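Local coordinates for protein pilin (Clostridioides difficile, PDB 6T8S) that probably assembles, as the major pilin subunit, into the type IV pilus fibres of this bacterium, at residues A14-V19 / E94-K99; L31-D36 / S51-Y56; A64-K69 / V90-A95; V80-T85 / V132-L137; N86-T91 / V128-L133. All coordinates share one frame; numbering follows the deposited sequence.

Interaction 1: A14-V19 / E94-K99; sequences AKVASV and EAQSAK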
# COMPACT_ATOMS: atom_id res chain seq x y z
N ALA A 14 -3.68 15.05 -5.92
CA ALA A 14 -2.85 14.38 -6.95
C ALA A 14 -1.86 13.42 -6.29
O ALA A 14 -1.62 12.34 -6.84
CB ALA A 14 -2.17 15.42 -7.81
N LYS A 15 -1.34 13.73 -5.10
CA LYS A 15 -0.45 12.78 -4.37
C LYS A 15 -1.21 11.48 -4.07
O LYS A 15 -0.64 10.38 -4.23
CB LYS A 15 0.06 13.42 -3.08
CG LYS A 15 1.07 14.53 -3.31
CD LYS A 15 1.56 15.16 -2.04
CE LYS A 15 2.81 15.97 -2.26
NZ LYS A 15 3.13 16.78 -1.06
N VAL A 16 -2.45 11.61 -3.61
CA VAL A 16 -3.35 10.44 -3.37
C VAL A 16 -3.54 9.67 -4.68
O VAL A 16 -3.42 8.44 -4.68
CB VAL A 16 -4.67 10.89 -2.73
CG1 VAL A 16 -5.78 9.86 -2.87
CG2 VAL A 16 -4.46 11.25 -1.26
N ALA A 17 -3.82 10.36 -5.79
CA ALA A 17 -4.04 9.69 -7.10
C ALA A 17 -2.78 8.92 -7.49
O ALA A 17 -2.89 7.82 -8.04
CB ALA A 17 -4.44 10.70 -8.15
N SER A 18 -1.59 9.48 -7.25
CA SER A 18 -0.29 8.83 -7.54
C SER A 18 -0.15 7.50 -6.79
O SER A 18 0.27 6.50 -7.39
CB SER A 18 0.84 9.77 -7.25
OG SER A 18 2.07 9.19 -7.63
N VAL A 19 -0.54 7.46 -5.52
CA VAL A 19 -0.54 6.19 -4.73
C VAL A 19 -1.53 5.20 -5.35
O VAL A 19 -1.19 4.01 -5.49
CB VAL A 19 -0.84 6.47 -3.25
CG1 VAL A 19 -1.01 5.17 -2.48
CG2 VAL A 19 0.24 7.35 -2.65
N GLU A 94 -7.59 14.83 6.20
CA GLU A 94 -8.92 14.19 6.13
C GLU A 94 -9.38 14.14 4.67
O GLU A 94 -9.90 13.08 4.25
CB GLU A 94 -9.93 14.95 6.99
CG GLU A 94 -9.62 14.86 8.47
CD GLU A 94 -10.69 15.44 9.39
OE1 GLU A 94 -11.87 15.53 8.96
OE2 GLU A 94 -10.35 15.80 10.52
N ALA A 95 -9.17 15.22 3.91
CA ALA A 95 -9.58 15.29 2.48
C ALA A 95 -8.82 14.22 1.67
O ALA A 95 -9.44 13.61 0.77
CB ALA A 95 -9.37 16.68 1.93
N GLN A 96 -7.54 13.98 1.97
CA GLN A 96 -6.75 12.93 1.28
C GLN A 96 -7.29 11.54 1.64
O GLN A 96 -7.46 10.70 0.71
CB GLN A 96 -5.26 13.05 1.63
CG GLN A 96 -4.56 14.22 0.95
CD GLN A 96 -3.11 14.28 1.36
OE1 GLN A 96 -2.78 14.41 2.54
NE2 GLN A 96 -2.22 14.19 0.38
N SER A 97 -7.57 11.29 2.92
CA SER A 97 -8.14 10.00 3.38
C SER A 97 -9.47 9.74 2.67
O SER A 97 -9.69 8.59 2.19
CB SER A 97 -8.29 9.98 4.89
OG SER A 97 -7.02 10.02 5.49
N ALA A 98 -10.32 10.76 2.60
CA ALA A 98 -11.65 10.71 1.97
C ALA A 98 -11.51 10.30 0.50
O ALA A 98 -12.27 9.41 0.04
CB ALA A 98 -12.35 12.04 2.12
N LYS A 99 -10.57 10.90 -0.22
CA LYS A 99 -10.39 10.58 -1.66
C LYS A 99 -9.91 9.14 -1.81
O LYS A 99 -10.45 8.39 -2.67
CB LYS A 99 -9.41 11.53 -2.35
CG LYS A 99 -9.06 11.10 -3.76
CD LYS A 99 -8.37 12.15 -4.58
CE LYS A 99 -8.02 11.67 -5.97
NZ LYS A 99 -9.21 11.25 -6.75
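V16, on the long helix 9-37, sends its two methyl groups to two different residues of helix 94-104, and these two contacts make up most of the interface. This is helix-helix packing in the type IV pilin fold, where the long N-terminal helix lies along a globular domain; the two short segments run roughly parallel, with axes 9.5 Å apart at closest approach and crossing at -36°. With CG1 anti to its own backbone N (chi1 161°), V16 directs that methyl at the aliphatic chain of K99, where V16 CG1 and K99 CG come within 3.6 Å, the two side chains running past one another in antiparallel sense. The other methyl meets Q96 obliquely, V16 CG2 lying 3.5 Å from Q96 CB and 3.6 Å from Q96 O. No hydrogen bond links the two segments, so the join here is van der Waals packing.

The polar ends are held from further out. The Q96 amide oxygen accepts from T93 N at the start of its own helix, while its NE2 donates to N12 O on the long helix, two bonds that fix the amide at both ends. K99 bends at its last torsion (chi4 60°), and its ammonium forms a salt bridge with D103. Before that bend the lysine also passes A17, K99 CE lying 4.3 Å from A17 CB.

Interaction 2: L31-D36 / S51-Y56; sequences LSYYSD and SVLETY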
# COMPACT_ATOMS: atom_id res chain seq x y z
N LEU A 31 -0.63 -10.16 -8.97
CA LEU A 31 -1.58 -11.23 -9.41
C LEU A 31 -0.89 -12.16 -10.41
O LEU A 31 -1.11 -13.39 -10.33
CB LEU A 31 -2.85 -10.58 -9.96
CG LEU A 31 -3.82 -10.09 -8.89
CD1 LEU A 31 -4.82 -9.13 -9.48
CD2 LEU A 31 -4.52 -11.26 -8.21
N SER A 32 -0.09 -11.59 -11.33
CA SER A 32 0.73 -12.34 -12.33
C SER A 32 1.69 -13.29 -11.60
O SER A 32 1.66 -14.51 -11.87
CB SER A 32 1.51 -11.41 -13.22
OG SER A 32 0.69 -10.79 -14.18
N TYR A 33 2.52 -12.74 -10.71
CA TYR A 33 3.49 -13.51 -9.90
C TYR A 33 2.73 -14.65 -9.20
O TYR A 33 3.20 -15.80 -9.25
CB TYR A 33 4.21 -12.58 -8.92
CG TYR A 33 5.23 -13.23 -8.01
CD1 TYR A 33 4.84 -14.10 -7.00
CD2 TYR A 33 6.57 -12.93 -8.11
CE1 TYR A 33 5.77 -14.67 -6.14
CE2 TYR A 33 7.51 -13.49 -7.26
CZ TYR A 33 7.10 -14.36 -6.26
OH TYR A 33 8.01 -14.93 -5.41
N TYR A 34 1.60 -14.35 -8.56
CA TYR A 34 0.82 -15.33 -7.77
C TYR A 34 0.33 -16.46 -8.70
O TYR A 34 0.49 -17.65 -8.37
CB TYR A 34 -0.35 -14.65 -7.07
CG TYR A 34 -1.14 -15.53 -6.14
CD1 TYR A 34 -0.56 -16.58 -5.46
CD2 TYR A 34 -2.48 -15.27 -5.91
CE1 TYR A 34 -1.29 -17.37 -4.59
CE2 TYR A 34 -3.22 -16.04 -5.03
CZ TYR A 34 -2.63 -17.10 -4.37
OH TYR A 34 -3.37 -17.86 -3.52
N SER A 35 -0.20 -16.09 -9.87
CA SER A 35 -0.68 -17.06 -10.88
C SER A 35 0.47 -17.95 -11.36
O SER A 35 0.24 -19.17 -11.58
CB SER A 35 -1.37 -16.38 -12.04
OG SER A 35 -1.93 -17.38 -12.89
N ASP A 36 1.68 -17.41 -11.52
CA ASP A 36 2.82 -18.12 -12.15
C ASP A 36 3.51 -19.05 -11.13
O ASP A 36 4.00 -20.09 -11.56
CB ASP A 36 3.86 -17.18 -12.75
CG ASP A 36 3.35 -16.32 -13.90
OD1 ASP A 36 2.19 -16.52 -14.34
OD2 ASP A 36 4.13 -15.43 -14.34
N SER A 51 11.39 -5.28 -5.36
CA SER A 51 12.26 -6.00 -6.33
C SER A 51 11.77 -7.45 -6.54
O SER A 51 12.09 -8.02 -7.62
CB SER A 51 13.72 -5.91 -5.92
OG SER A 51 13.93 -6.71 -4.78
N VAL A 52 11.01 -8.03 -5.60
CA VAL A 52 10.38 -9.38 -5.77
C VAL A 52 9.53 -9.39 -7.06
O VAL A 52 9.45 -10.47 -7.71
CB VAL A 52 9.55 -9.79 -4.54
CG1 VAL A 52 8.34 -8.89 -4.33
CG2 VAL A 52 9.11 -11.25 -4.59
N LEU A 53 8.97 -8.25 -7.47
CA LEU A 53 8.11 -8.16 -8.69
C LEU A 53 8.90 -7.68 -9.92
O LEU A 53 8.24 -7.39 -10.95
CB LEU A 53 6.95 -7.19 -8.42
CG LEU A 53 5.96 -7.59 -7.33
CD1 LEU A 53 4.88 -6.53 -7.21
CD2 LEU A 53 5.32 -8.94 -7.61
N GLU A 54 10.24 -7.64 -9.89
CA GLU A 54 11.02 -6.90 -10.92
C GLU A 54 10.84 -7.50 -12.32
O GLU A 54 10.92 -6.73 -13.30
CB GLU A 54 12.51 -6.90 -10.60
CG GLU A 54 13.30 -5.95 -11.47
CD GLU A 54 14.62 -5.52 -10.85
OE1 GLU A 54 15.17 -6.30 -10.04
OE2 GLU A 54 15.09 -4.41 -11.18
N THR A 55 10.65 -8.81 -12.45
CA THR A 55 10.47 -9.46 -13.78
C THR A 55 9.19 -8.90 -14.42
O THR A 55 9.14 -8.81 -15.68
CB THR A 55 10.48 -10.99 -13.68
OG1 THR A 55 11.69 -11.36 -13.03
CG2 THR A 55 10.39 -11.68 -15.02
N TYR A 56 8.19 -8.50 -13.62
CA TYR A 56 6.81 -8.19 -14.08
C TYR A 56 6.59 -6.69 -14.30
O TYR A 56 5.54 -6.33 -14.84
CB TYR A 56 5.78 -8.72 -13.09
CG TYR A 56 5.75 -10.23 -12.98
CD1 TYR A 56 4.95 -10.99 -13.82
CD2 TYR A 56 6.54 -10.90 -12.06
CE1 TYR A 56 4.91 -12.37 -13.73
CE2 TYR A 56 6.51 -12.29 -11.96
CZ TYR A 56 5.69 -13.03 -12.80
OH TYR A 56 5.67 -14.40 -12.73
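Y33 and Y56 form the densest part of this contact, with their side chains crossing at about a right angle. Y56 lays one ring face against the backbone of helix 9-37: Y33 N stands 3.8 Å above the ring plane, offset toward the rim, and Y33 CA is 3.7 Å from Y56 CZ. S32 adds its CB, 3.5 Å from Y56 CD1. Y33 CG is anti to the backbone N (chi1 180°); with the ring turned at chi2 -69°, Y33 CE2 lies 3.8 Å from V52 CG2. Deeper in, L53 CD2 lies 4.0 Å from Y33 CB, and L53 itself continues inward onto V26 and A29 of the long helix and L72 of strand 70-75.

On the exposed side the contact thins to a single polar pair. D36 and Y56 meet tip to tip, with Y56 OH donating to D36 OD2, which lies at the ring edge in its plane; the carboxylate and ring planes are 41° apart. The 2.5 Å between Y56 OH and D36 OD2 is unusually short and uncertain in detail. This pair joins the C-terminal part of the long helix to the loop that follows it in the pilin fold. The chemistry is thus a phenol hydroxyl donating to a carboxylate at the exposed rim, beside apolar packing.

Interaction 3: A64-K69 / V90-A95; sequences ADIGGK and VTLTEA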
# COMPACT_ATOMS: atom_id res chain seq x y z
N ALA A 64 6.00 6.31 -2.06
CA ALA A 64 4.66 6.90 -2.26
C ALA A 64 4.77 8.42 -2.25
O ALA A 64 5.58 8.97 -1.48
CB ALA A 64 3.72 6.38 -1.21
N ASP A 65 3.96 9.12 -3.05
CA ASP A 65 3.93 10.61 -3.07
C ASP A 65 3.38 11.17 -1.75
O ASP A 65 3.61 12.36 -1.48
CB ASP A 65 3.15 11.11 -4.28
CG ASP A 65 3.96 11.13 -5.56
OD1 ASP A 65 5.12 10.69 -5.55
OD2 ASP A 65 3.44 11.66 -6.56
N ILE A 66 2.71 10.36 -0.93
CA ILE A 66 2.19 10.77 0.42
C ILE A 66 3.26 10.52 1.50
O ILE A 66 2.98 10.82 2.67
CB ILE A 66 0.86 10.07 0.74
CG1 ILE A 66 1.01 8.54 0.76
CG2 ILE A 66 -0.24 10.55 -0.20
CD1 ILE A 66 -0.25 7.79 1.11
N GLY A 67 4.43 10.02 1.11
CA GLY A 67 5.53 9.64 2.02
C GLY A 67 5.64 8.14 2.16
O GLY A 67 4.60 7.45 2.09
N GLY A 68 6.86 7.61 2.36
CA GLY A 68 7.06 6.22 2.80
C GLY A 68 7.48 5.29 1.67
O GLY A 68 6.96 5.41 0.54
N LYS A 69 8.42 4.39 1.95
CA LYS A 69 8.87 3.36 0.98
C LYS A 69 7.82 2.26 0.90
O LYS A 69 7.15 1.96 1.91
CB LYS A 69 10.21 2.76 1.40
CG LYS A 69 11.42 3.63 1.13
CD LYS A 69 12.71 3.00 1.62
CE LYS A 69 13.82 4.01 1.82
NZ LYS A 69 15.10 3.34 2.11
N VAL A 90 3.41 7.70 6.03
CA VAL A 90 2.58 8.56 5.14
C VAL A 90 2.08 9.76 5.94
O VAL A 90 1.98 9.67 7.19
CB VAL A 90 1.41 7.78 4.51
CG1 VAL A 90 1.88 6.48 3.88
CG2 VAL A 90 0.28 7.55 5.49
N THR A 91 1.73 10.82 5.23
CA THR A 91 0.96 11.95 5.79
C THR A 91 -0.32 12.11 4.96
O THR A 91 -0.22 12.19 3.73
CB THR A 91 1.83 13.21 5.87
OG1 THR A 91 2.90 12.90 6.76
CG2 THR A 91 1.07 14.41 6.38
N LEU A 92 -1.47 12.14 5.64
CA LEU A 92 -2.81 12.31 5.03
C LEU A 92 -3.61 13.34 5.82
O LEU A 92 -3.79 13.17 7.05
CB LEU A 92 -3.55 10.96 5.00
CG LEU A 92 -2.93 9.88 4.12
CD1 LEU A 92 -3.58 8.53 4.36
CD2 LEU A 92 -3.03 10.27 2.65
N THR A 93 -4.10 14.36 5.13
CA THR A 93 -5.24 15.19 5.60
C THR A 93 -6.52 14.35 5.56
O THR A 93 -6.53 13.27 4.91
CB THR A 93 -5.36 16.45 4.74
OG1 THR A 93 -5.80 16.02 3.45
CG2 THR A 93 -4.05 17.22 4.66
N GLU A 94 -7.59 14.83 6.20
CA GLU A 94 -8.92 14.19 6.13
C GLU A 94 -9.38 14.14 4.67
O GLU A 94 -9.90 13.08 4.25
CB GLU A 94 -9.93 14.95 6.99
CG GLU A 94 -9.62 14.86 8.47
CD GLU A 94 -10.69 15.44 9.39
OE1 GLU A 94 -11.87 15.53 8.96
OE2 GLU A 94 -10.35 15.80 10.52
N ALA A 95 -9.17 15.22 3.91
CA ALA A 95 -9.58 15.29 2.48
C ALA A 95 -8.82 14.22 1.67
O ALA A 95 -9.44 13.61 0.77
CB ALA A 95 -9.37 16.68 1.93
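I66 places CG1 between its backbone N and carbonyl carbon (chi1 60°) and then extends CD1 with an anti chi2, which brings the end of the chain to I66 CD1-V90 CG1 3.7 Å. The two side chains lie side by side and point the same way. The motif is a type I beta turn, A64 to G67, set beside the edge of strand 90-92 in the pilin domain. I66 CG1 and CD1 pack on V90, while L92 CD2 is touched by both I66 CG2 and I66 CD1, each at 4.0 Å. V19 of helix 9-37 also touches I66, so the turn is packed between strand and helix.

A single hydrogen bond across the segments fixes the register: T91 N donates to I66 O at 2.8 Å, with an N-H...O angle of 164° and the donor nearly along the C=O axis. The same oxygen receives a CA-H...O contact from V90 CA at 3.4 Å. At the end of the turn and just after it, G67 and G68 both take positive phi, with backbone angles at which a CB would press on the preceding carbonyl oxygen. G67 O is buried here without a polar partner in the model; across this contact it meets a methyl, V90 CG1, at 3.4 Å.

Interaction 4: V80-T85 / V132-L137; sequences VLQIGT and VLYIVL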
# COMPACT_ATOMS: atom_id res chain seq x y z
N VAL A 80 -0.54 -7.61 1.29
CA VAL A 80 -0.74 -6.21 1.73
C VAL A 80 0.41 -5.36 1.20
O VAL A 80 1.59 -5.76 1.33
CB VAL A 80 -0.87 -6.13 3.26
CG1 VAL A 80 -0.90 -4.70 3.76
CG2 VAL A 80 -2.08 -6.91 3.75
N LEU A 81 0.08 -4.21 0.63
CA LEU A 81 1.07 -3.17 0.27
C LEU A 81 1.28 -2.31 1.52
O LEU A 81 0.34 -1.65 1.97
CB LEU A 81 0.55 -2.35 -0.91
CG LEU A 81 1.46 -1.21 -1.36
CD1 LEU A 81 2.77 -1.75 -1.91
CD2 LEU A 81 0.75 -0.32 -2.38
N GLN A 82 2.48 -2.39 2.09
CA GLN A 82 2.91 -1.51 3.19
C GLN A 82 3.50 -0.24 2.57
O GLN A 82 4.31 -0.33 1.62
CB GLN A 82 3.93 -2.25 4.08
CG GLN A 82 4.54 -1.35 5.16
CD GLN A 82 5.47 -2.14 6.06
OE1 GLN A 82 5.26 -3.32 6.30
NE2 GLN A 82 6.51 -1.48 6.56
N ILE A 83 3.09 0.91 3.10
CA ILE A 83 3.59 2.23 2.66
C ILE A 83 4.22 2.89 3.89
O ILE A 83 3.48 3.33 4.77
CB ILE A 83 2.47 3.08 2.05
CG1 ILE A 83 1.63 2.28 1.05
CG2 ILE A 83 3.05 4.34 1.41
CD1 ILE A 83 0.44 3.03 0.52
N GLY A 84 5.54 2.93 3.92
CA GLY A 84 6.31 3.52 5.03
C GLY A 84 7.12 2.47 5.76
O GLY A 84 6.84 1.26 5.63
N THR A 85 8.09 2.95 6.53
CA THR A 85 8.98 2.11 7.35
C THR A 85 9.29 2.89 8.62
O THR A 85 8.71 3.97 8.82
CB THR A 85 10.26 1.79 6.56
OG1 THR A 85 10.90 3.05 6.36
CG2 THR A 85 9.98 1.08 5.25
N VAL A 132 3.03 4.48 9.22
CA VAL A 132 2.97 3.41 8.20
C VAL A 132 1.49 3.11 7.90
O VAL A 132 0.68 3.05 8.84
CB VAL A 132 3.74 2.15 8.64
CG1 VAL A 132 3.63 1.05 7.59
CG2 VAL A 132 5.21 2.48 8.92
N LEU A 133 1.17 2.94 6.62
CA LEU A 133 -0.19 2.67 6.10
C LEU A 133 -0.14 1.33 5.37
O LEU A 133 0.93 0.95 4.86
CB LEU A 133 -0.62 3.80 5.16
CG LEU A 133 -2.09 3.82 4.77
CD1 LEU A 133 -2.97 4.28 5.90
CD2 LEU A 133 -2.33 4.69 3.54
N TYR A 134 -1.28 0.64 5.31
CA TYR A 134 -1.42 -0.71 4.73
C TYR A 134 -2.62 -0.73 3.78
O TYR A 134 -3.70 -0.27 4.16
CB TYR A 134 -1.59 -1.72 5.87
CG TYR A 134 -0.44 -1.73 6.83
CD1 TYR A 134 0.70 -2.48 6.58
CD2 TYR A 134 -0.47 -0.96 7.98
CE1 TYR A 134 1.76 -2.50 7.48
CE2 TYR A 134 0.58 -0.96 8.88
CZ TYR A 134 1.69 -1.74 8.63
OH TYR A 134 2.74 -1.73 9.51
N ILE A 135 -2.43 -1.26 2.56
CA ILE A 135 -3.54 -1.44 1.58
C ILE A 135 -3.55 -2.89 1.10
O ILE A 135 -2.57 -3.34 0.49
CB ILE A 135 -3.49 -0.44 0.40
CG1 ILE A 135 -3.23 1.00 0.85
CG2 ILE A 135 -4.79 -0.55 -0.39
CD1 ILE A 135 -3.16 2.01 -0.29
N VAL A 136 -4.66 -3.59 1.34
CA VAL A 136 -4.82 -4.99 0.88
C VAL A 136 -4.75 -5.01 -0.66
O VAL A 136 -5.52 -4.24 -1.28
CB VAL A 136 -6.14 -5.60 1.37
CG1 VAL A 136 -6.36 -6.98 0.79
CG2 VAL A 136 -6.17 -5.65 2.89
N LEU A 137 -3.89 -5.84 -1.23
CA LEU A 137 -3.77 -6.05 -2.71
C LEU A 137 -4.58 -7.28 -3.14
O LEU A 137 -5.32 -7.18 -4.15
CB LEU A 137 -2.31 -6.29 -3.07
CG LEU A 137 -1.40 -5.07 -3.02
CD1 LEU A 137 0.05 -5.49 -3.19
CD2 LEU A 137 -1.78 -4.07 -4.10
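L81 N donates to I135 O at 2.8 Å, and I135 N returns a bond to L81 O, the reciprocal pair of an antiparallel beta sheet near the centre of the pilin domain. I83 and L133 repeat the pattern, with I83 N to L133 O also at 2.8 Å. The non-hydrogen-bonded pairs V80-V136 and Q82-Y134 complete the register, and the strand axes lie 4.5 Å apart at 159°.

On the face carrying L81, I83, L133 and I135, the isoleucine tips meet obliquely, I83 CD1-I135 CD1 3.8 Å; this face turns toward helix 9-37, where Y23 touches I135 and L137. The other face combines the buried valines V80 and V136 with the partly exposed Q82 and Y134. There Q82 and Y134 lie side by side with amide and ring planes 65° apart, while V80 CG1 and Q82 OE1 sit at the edge of the ring near its plane. V80 CG1 also packs 3.7 Å from Y134 CB.

Q82 CG is anti to its backbone N (chi1 174°) and rests 3.5 Å from V132 CG1. Further out, the extended chain reaches along its own segment, and Q82 NE2 donates to G84 O at 2.9 Å, nearly straight and in the amide plane.

Interaction 5: N86-T91 / V128-L133; sequences NDEGVT and VDNKVL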
# COMPACT_ATOMS: atom_id res chain seq x y z
N ASN A 86 10.24 2.40 9.42
CA ASN A 86 10.77 3.12 10.61
C ASN A 86 11.26 4.53 10.23
O ASN A 86 11.15 5.44 11.08
CB ASN A 86 11.90 2.32 11.25
CG ASN A 86 13.06 2.13 10.31
OD1 ASN A 86 12.94 1.45 9.29
ND2 ASN A 86 14.20 2.71 10.65
N ASP A 87 11.77 4.71 9.01
CA ASP A 87 12.41 5.98 8.55
C ASP A 87 11.35 7.05 8.29
O ASP A 87 11.63 8.25 8.54
CB ASP A 87 13.28 5.75 7.31
CG ASP A 87 14.59 5.01 7.56
OD1 ASP A 87 15.21 5.26 8.60
OD2 ASP A 87 14.97 4.18 6.71
N GLU A 88 10.19 6.68 7.76
CA GLU A 88 9.17 7.66 7.31
C GLU A 88 7.87 6.93 6.98
O GLU A 88 7.96 5.88 6.32
CB GLU A 88 9.72 8.42 6.09
CG GLU A 88 8.69 9.29 5.40
CD GLU A 88 9.23 9.96 4.14
OE1 GLU A 88 9.89 11.00 4.28
OE2 GLU A 88 9.02 9.41 3.03
N GLY A 89 6.75 7.44 7.48
CA GLY A 89 5.41 6.94 7.17
C GLY A 89 4.72 7.86 6.18
O GLY A 89 5.39 8.73 5.60
N VAL A 90 3.41 7.70 6.03
CA VAL A 90 2.58 8.56 5.14
C VAL A 90 2.08 9.76 5.94
O VAL A 90 1.98 9.67 7.19
CB VAL A 90 1.41 7.78 4.51
CG1 VAL A 90 1.88 6.48 3.88
CG2 VAL A 90 0.28 7.55 5.49
N THR A 91 1.73 10.82 5.23
CA THR A 91 0.96 11.95 5.79
C THR A 91 -0.32 12.11 4.96
O THR A 91 -0.22 12.19 3.73
CB THR A 91 1.83 13.21 5.87
OG1 THR A 91 2.90 12.90 6.76
CG2 THR A 91 1.07 14.41 6.38
N VAL A 128 -3.53 11.28 9.23
CA VAL A 128 -2.34 10.42 9.50
C VAL A 128 -1.11 11.32 9.49
O VAL A 128 -0.88 12.02 8.48
CB VAL A 128 -2.21 9.26 8.50
CG1 VAL A 128 -1.03 8.38 8.85
CG2 VAL A 128 -3.49 8.42 8.42
N ASP A 129 -0.36 11.32 10.59
CA ASP A 129 0.84 12.18 10.74
C ASP A 129 2.08 11.29 10.83
O ASP A 129 2.44 10.85 11.94
CB ASP A 129 0.72 13.10 11.96
CG ASP A 129 1.95 13.97 12.17
OD1 ASP A 129 2.81 14.02 11.25
OD2 ASP A 129 2.07 14.56 13.26
N ASN A 130 2.70 11.00 9.68
CA ASN A 130 3.97 10.24 9.58
C ASN A 130 3.81 8.84 10.20
O ASN A 130 4.63 8.47 11.09
CB ASN A 130 5.13 10.99 10.24
CG ASN A 130 6.48 10.46 9.82
OD1 ASN A 130 6.64 9.99 8.70
ND2 ASN A 130 7.46 10.54 10.71
N LYS A 131 2.83 8.06 9.72
CA LYS A 131 2.60 6.67 10.19
C LYS A 131 2.58 5.71 9.00
O LYS A 131 2.12 6.09 7.90
CB LYS A 131 1.29 6.57 10.98
CG LYS A 131 1.17 7.51 12.18
CD LYS A 131 2.19 7.23 13.27
CE LYS A 131 2.05 8.18 14.45
NZ LYS A 131 3.17 8.01 15.41
N VAL A 132 3.03 4.48 9.22
CA VAL A 132 2.97 3.41 8.20
C VAL A 132 1.49 3.11 7.90
O VAL A 132 0.68 3.05 8.84
CB VAL A 132 3.74 2.15 8.64
CG1 VAL A 132 3.63 1.05 7.59
CG2 VAL A 132 5.21 2.48 8.92
N LEU A 133 1.17 2.94 6.62
CA LEU A 133 -0.19 2.67 6.10
C LEU A 133 -0.14 1.33 5.37
O LEU A 133 0.93 0.95 4.86
CB LEU A 133 -0.62 3.80 5.16
CG LEU A 133 -2.09 3.82 4.77
CD1 LEU A 133 -2.97 4.28 5.90
CD2 LEU A 133 -2.33 4.69 3.54
O HOH W 1 3.59 14.58 8.89
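E88 opens the contact with its chain crossing N130 at about a right angle, E88 CG being 3.9 Å from N130 OD1; its carboxylate turns elsewhere, to a salt bridge with K63 and a bond from G68 N. Next, G89 N donates to that same N130 OD1 at 2.8 Å, from above the plane of the amide carbonyl. N130 CG is anti to the backbone N (chi1 -163°), and chi2 then turns OD1 to G89 N. G89 lies with its CA 3.5 Å from K131 O, against backbone where a CB would clash with K131.

V90 then pairs with K131: V90 N donates to K131 O at 2.8 Å, and K131 N returns a longer bond to V90 O. Two successive residues, N130 and K131, lie opposite the single V90, which fits a G1 beta bulge at the corner of strand 128-138. On the inner side V90 CG2 packs 3.7 Å from V128 CG1 and close to L133 CB. T91 closes the segment on the exposed side, where T91 CA approaches V128 O at 3.3 Å. One water bonds to T91 OG1 at 2.8 Å and donates to D129 OD1.

The contact thus shifts from methyl packing inside to water-mediated bonding outside, and the N130 amide oxygen provides a side-chain acceptor for backbone beside the bulge.

How the interactions relate
Interactions 3, 4 and 5 form one connected region: strand 128-138 pairs with 78-83 in interaction 4 and with 90-92 in interaction 5, while the turn of interaction 3 lies beside 90-92. Their centres are about 7 to 11 Å apart, and I83 and V90 side chains touch between them. Interaction 1 adjoins this region through helix 94-104, which follows strand 90-92, and lies about 8 Å from interaction 3 between centres. Interaction 2 stands apart, its centre about 27 Å from that of interaction 1; along the chain it is nested within the loop closed by interaction 1. Interactions 1 and 2 mark two well-separated sites on helix 9-37, with V19 and Y23 meeting the turn and sheet between them.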